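Local coordinates for protein beta-galactosidase (Streptococcus pneumoniae, PDB 4CU9) that probably binds galactose-containing glycans through a calcium-bearing carbohydrate-binding module of a pneumococcal beta-galactosidase, a glycoside hydrolase, at residues N15-F20 against V66-N71; A23-D28 against T50-T55. One frame throughout, in Å; residues are numbered along the deposited sequence.

Contact 1: residues N15-F20 against V66-N71; sequences NSNQAF and VIFREN
An antiparallel strand pairing between 18-21 and the later part of strand 61-70 brings Gln18 against Ile67 and Ala19 against Val66. Gln18 and Ile67 form a hydrogen-bonded pair, with Gln18 N to Ile67 O at 2.9 Å and Ile67 N to Gln18 O at 2.8 Å; Ala19 and Val66 follow as a non-hydrogen-bonded pair. Beyond Ile67 the regular exchange stops, and a side chain replaces the backbone acceptor: Asn17 OD1 takes the N-H of Arg69 N at 2.9 Å, on a lone pair and in the amide plane. The same OD1 also accepts from Arg77 on strand 73-86, so two donors grip it. In this beta-sandwich module of the galactose-binding-domain clan, strand 61-70 pairs with 18-21, 160-166 and 73-86. Arg69 lays its chain across the Ser16 carbonyl, CD passing 3.8 Å from Gln18 CB, and a bend at chi3 (79°) places its NE. Arg69 NH1 donates to Ser16 O at 2.9 Å and 153°, with the oxygen nearly in the guanidinium plane; Glu14 O is a second acceptor for NH1. On the side of the sheet that carries Gln18 and Ile67, the Phe20 ring brings CD1 to 3.7 Å from Ile67 CG1, and the two side chains cross at about a right angle. Phe126 packs on both. On the other face, that of Ala19 and Val66, Val66 CG1 meets Asn17 CB at 3.6 Å.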
# COMPACT_ATOMS: atom_id res chain seq x y z
N ASN A 15 4.02 -17.38 4.89
CA ASN A 15 3.15 -17.51 6.04
C ASN A 15 3.07 -16.21 6.87
O ASN A 15 2.33 -16.13 7.84
CB ASN A 15 3.57 -18.72 6.87
CG ASN A 15 3.14 -20.03 6.23
OD1 ASN A 15 1.96 -20.37 6.21
ND2 ASN A 15 4.11 -20.77 5.69
N SER A 16 3.80 -15.18 6.42
CA SER A 16 3.87 -13.89 7.09
C SER A 16 3.00 -12.81 6.40
O SER A 16 2.18 -13.11 5.55
CB SER A 16 5.33 -13.43 7.13
OG SER A 16 5.46 -12.31 8.00
N ASN A 17 3.21 -11.54 6.77
CA ASN A 17 2.37 -10.44 6.27
C ASN A 17 2.29 -10.40 4.76
O ASN A 17 3.28 -10.68 4.04
CB ASN A 17 2.84 -9.08 6.75
CG ASN A 17 2.87 -8.92 8.26
OD1 ASN A 17 2.14 -9.56 9.02
ND2 ASN A 17 3.67 -7.95 8.70
N GLN A 18 1.10 -10.06 4.26
CA GLN A 18 0.82 -10.05 2.83
C GLN A 18 0.52 -8.64 2.33
O GLN A 18 -0.45 -8.01 2.78
CB GLN A 18 -0.38 -10.95 2.53
CG GLN A 18 -0.76 -10.99 1.06
CD GLN A 18 0.38 -11.56 0.20
OE1 GLN A 18 0.73 -12.72 0.34
NE2 GLN A 18 0.97 -10.73 -0.65
N ALA A 19 1.34 -8.16 1.39
CA ALA A 19 1.14 -6.87 0.81
C ALA A 19 0.01 -7.00 -0.19
O ALA A 19 -0.23 -8.08 -0.74
CB ALA A 19 2.40 -6.36 0.14
N PHE A 20 -0.75 -5.92 -0.34
CA PHE A 20 -1.85 -5.89 -1.33
C PHE A 20 -1.98 -4.53 -1.95
O PHE A 20 -1.58 -3.50 -1.34
CB PHE A 20 -3.18 -6.36 -0.72
CG PHE A 20 -3.75 -5.40 0.27
CD1 PHE A 20 -3.34 -5.43 1.58
CD2 PHE A 20 -4.58 -4.40 -0.17
CE1 PHE A 20 -3.85 -4.49 2.48
CE2 PHE A 20 -5.07 -3.46 0.71
CZ PHE A 20 -4.69 -3.51 2.02
N VAL A 66 -0.95 -3.57 3.78
CA VAL A 66 -0.49 -4.84 4.35
C VAL A 66 -1.57 -5.49 5.18
O VAL A 66 -2.22 -4.84 6.02
CB VAL A 66 0.80 -4.69 5.19
CG1 VAL A 66 1.26 -6.02 5.78
CG2 VAL A 66 1.94 -4.02 4.41
N ILE A 67 -1.81 -6.75 4.90
CA ILE A 67 -2.55 -7.67 5.77
C ILE A 67 -1.57 -8.38 6.74
O ILE A 67 -0.65 -9.06 6.30
CB ILE A 67 -3.24 -8.75 4.95
CG1 ILE A 67 -4.23 -8.13 3.98
CG2 ILE A 67 -3.97 -9.73 5.87
CD1 ILE A 67 -4.58 -9.02 2.80
N PHE A 68 -1.83 -8.25 8.02
CA PHE A 68 -1.02 -8.85 9.06
C PHE A 68 -1.34 -10.34 9.19
O PHE A 68 -2.48 -10.72 9.38
CB PHE A 68 -1.24 -8.13 10.39
CG PHE A 68 -1.01 -6.65 10.30
CD1 PHE A 68 0.10 -6.16 9.64
CD2 PHE A 68 -1.92 -5.75 10.85
CE1 PHE A 68 0.31 -4.80 9.52
CE2 PHE A 68 -1.70 -4.39 10.75
CZ PHE A 68 -0.61 -3.92 10.06
N ARG A 69 -0.30 -11.16 9.07
CA ARG A 69 -0.41 -12.62 9.19
C ARG A 69 0.78 -13.18 9.95
O ARG A 69 1.86 -12.62 9.94
CB ARG A 69 -0.43 -13.26 7.82
CG ARG A 69 -1.58 -12.77 6.96
CD ARG A 69 -1.40 -13.13 5.51
NE ARG A 69 -1.76 -14.51 5.24
CZ ARG A 69 -0.89 -15.51 5.07
NH1 ARG A 69 0.41 -15.33 5.20
NH2 ARG A 69 -1.34 -16.73 4.79
N GLU A 70 0.56 -14.31 10.59
CA GLU A 70 1.64 -15.03 11.25
C GLU A 70 1.30 -16.51 11.10
O GLU A 70 0.14 -16.90 11.33
CB GLU A 70 1.71 -14.61 12.71
CG GLU A 70 2.89 -15.16 13.49
CD GLU A 70 4.13 -14.32 13.31
OE1 GLU A 70 4.69 -14.35 12.19
OE2 GLU A 70 4.54 -13.66 14.28
N ASN A 71 2.30 -17.31 10.73
CA ASN A 71 2.15 -18.76 10.59
C ASN A 71 0.91 -19.04 9.75
O ASN A 71 0.11 -19.93 10.08
CB ASN A 71 2.03 -19.44 11.96
CG ASN A 71 3.14 -19.05 12.94
OD1 ASN A 71 2.91 -18.88 14.14
ND2 ASN A 71 4.33 -18.89 12.43

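Contact 2: residues A23-D28 against T50-T55; sequences ATNDID and TNWSPT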
# COMPACT_ATOMS: atom_id res chain seq x y z
N ALA A 23 -4.55 -1.85 -7.50
CA ALA A 23 -4.02 -2.10 -8.84
C ALA A 23 -2.51 -2.19 -8.86
O ALA A 23 -1.86 -1.56 -8.06
CB ALA A 23 -4.44 -1.01 -9.80
N THR A 24 -1.95 -2.95 -9.81
CA THR A 24 -0.51 -3.09 -9.90
C THR A 24 -0.15 -3.33 -11.36
O THR A 24 -0.88 -4.02 -12.08
CB THR A 24 0.01 -4.29 -9.05
OG1 THR A 24 -0.27 -4.12 -7.66
CG2 THR A 24 1.49 -4.54 -9.23
N ASN A 25 0.98 -2.77 -11.79
CA ASN A 25 1.55 -3.02 -13.12
C ASN A 25 2.32 -4.35 -13.14
O ASN A 25 3.54 -4.39 -13.25
CB ASN A 25 2.45 -1.86 -13.50
CG ASN A 25 3.14 -2.05 -14.82
OD1 ASN A 25 2.53 -2.46 -15.80
ND2 ASN A 25 4.41 -1.70 -14.86
N ASP A 26 1.59 -5.44 -12.97
CA ASP A 26 2.19 -6.78 -12.99
C ASP A 26 1.50 -7.72 -13.97
O ASP A 26 1.64 -8.93 -13.87
CB ASP A 26 2.21 -7.42 -11.58
CG ASP A 26 0.82 -7.62 -11.01
OD1 ASP A 26 -0.19 -7.34 -11.72
OD2 ASP A 26 0.75 -8.11 -9.87
N ILE A 27 0.72 -7.15 -14.89
CA ILE A 27 -0.07 -7.95 -15.82
C ILE A 27 0.72 -8.21 -17.11
O ILE A 27 0.75 -9.32 -17.63
CB ILE A 27 -1.37 -7.20 -16.19
CG1 ILE A 27 -2.24 -6.97 -14.95
CG2 ILE A 27 -2.14 -7.96 -17.25
CD1 ILE A 27 -2.40 -8.22 -14.11
N ASP A 28 1.38 -7.17 -17.59
CA ASP A 28 2.19 -7.25 -18.80
C ASP A 28 3.42 -8.07 -18.46
O ASP A 28 4.11 -7.77 -17.50
CB ASP A 28 2.59 -5.86 -19.26
CG ASP A 28 3.26 -5.86 -20.63
OD1 ASP A 28 4.29 -6.53 -20.81
OD2 ASP A 28 2.71 -5.20 -21.56
N THR A 50 4.27 -0.57 -8.38
CA THR A 50 3.75 0.57 -9.05
C THR A 50 2.37 0.20 -9.60
O THR A 50 2.06 -1.00 -9.77
CB THR A 50 4.73 0.75 -10.23
OG1 THR A 50 5.85 1.59 -9.89
CG2 THR A 50 4.12 0.98 -11.47
N ASN A 51 1.55 1.20 -9.87
CA ASN A 51 0.28 0.97 -10.62
C ASN A 51 0.32 1.69 -11.95
O ASN A 51 -0.70 2.09 -12.48
CB ASN A 51 -0.93 1.46 -9.83
CG ASN A 51 -0.99 2.97 -9.75
OD1 ASN A 51 0.05 3.64 -9.66
ND2 ASN A 51 -2.20 3.52 -9.80
N TRP A 52 1.54 1.86 -12.48
CA TRP A 52 1.75 2.51 -13.76
C TRP A 52 0.92 1.80 -14.86
O TRP A 52 0.79 0.56 -14.90
CB TRP A 52 3.24 2.47 -14.18
CG TRP A 52 3.50 3.26 -15.45
CD1 TRP A 52 3.70 4.59 -15.55
CD2 TRP A 52 3.53 2.74 -16.79
NE1 TRP A 52 3.85 4.96 -16.87
CE2 TRP A 52 3.76 3.84 -17.65
CE3 TRP A 52 3.39 1.46 -17.34
CZ2 TRP A 52 3.84 3.69 -19.03
CZ3 TRP A 52 3.46 1.31 -18.71
CH2 TRP A 52 3.69 2.43 -19.55
N SER A 53 0.39 2.62 -15.74
CA SER A 53 -0.32 2.15 -16.90
C SER A 53 -0.05 3.09 -18.06
O SER A 53 0.12 4.28 -17.87
CB SER A 53 -1.82 2.10 -16.61
OG SER A 53 -2.53 1.67 -17.77
N PRO A 54 -0.03 2.55 -19.29
CA PRO A 54 0.02 3.45 -20.47
C PRO A 54 -1.25 4.27 -20.69
O PRO A 54 -1.22 5.31 -21.33
CB PRO A 54 0.21 2.47 -21.65
CG PRO A 54 -0.22 1.14 -21.15
CD PRO A 54 -0.02 1.13 -19.67
N THR A 55 -2.35 3.79 -20.15
CA THR A 55 -3.62 4.53 -20.17
C THR A 55 -4.20 4.65 -18.77
O THR A 55 -5.07 3.85 -18.41
CB THR A 55 -4.62 3.82 -21.06
OG1 THR A 55 -4.79 2.46 -20.61
CG2 THR A 55 -4.12 3.81 -22.51
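One backbone hydrogen bond joins Asn25 to Thr50: Asn25 N donates to Thr50 O at 2.9 Å, nearly straight at 168°. Thr24 adds a CA-H...O contact to the same oxygen, its CA lying 3.3 Å from Thr50 O, and Thr24 CG2 also comes close to it. This carbonyl therefore receives one N-H and one polarised C-H from successive residues.

Van der Waals contact is carried mainly by Asn25, which points its CB toward 50-55. That CB sits 3.3 Å from Trp52 O and 3.9 Å from Thr50 CG2. With CG anti to the backbone N (chi1 177°), the amide runs side by side with the Trp52 side chain and in the same direction. The amide and indole planes are 66° apart, and Asn25 ND2 comes to 4.1 Å from Trp52 CE3. Asn51 CB rests 3.6 Å from Ala23 O.

The polar ends of these side chains are held by neighbouring loops and strands. Asn25 ND2 donates to Asp33 OD2, which helps fix the rotation of the amide beside Trp52. Thr24 OG1 bonds with Ser115 O and Trp49 NE1, while Asn51 OD1 accepts from Val174 N on strand 173-182.

Within the segments, Asn25 is the centre of an inverse gamma turn, and Ser53 OG accepts from Thr55 N in an ST turn. The loop 23-28, which follows strand 18-21, thus meets the segment 50-55 that leaves strand 49-50, among the strand-connecting loops of a beta-sandwich of the galactose-binding-domain clan.

How the contacts relate
The centres of the two contacts lie about 22 Å apart, and their segments do not touch apart from adjoining along the chain. Contact 2 is nested inside the loop that contact 1 closes: the chain passes from 15-20 through 23-28, then 50-55, before returning at 66-71. Contact 1 adds strand 18-21 to 61-70 within the mixed sheet, by strand pairing; contact 2 joins the loop after 18-21 to the one after 49-50, by a loop-to-loop bond and packing. Tyr37, Asp40 and Asp42, which bind the calcium ion, lie between 23-28 and 50-55 in the chain, and the ion is about 9 Å from the side chain of Ala19 and about 12 Å from that of Thr50.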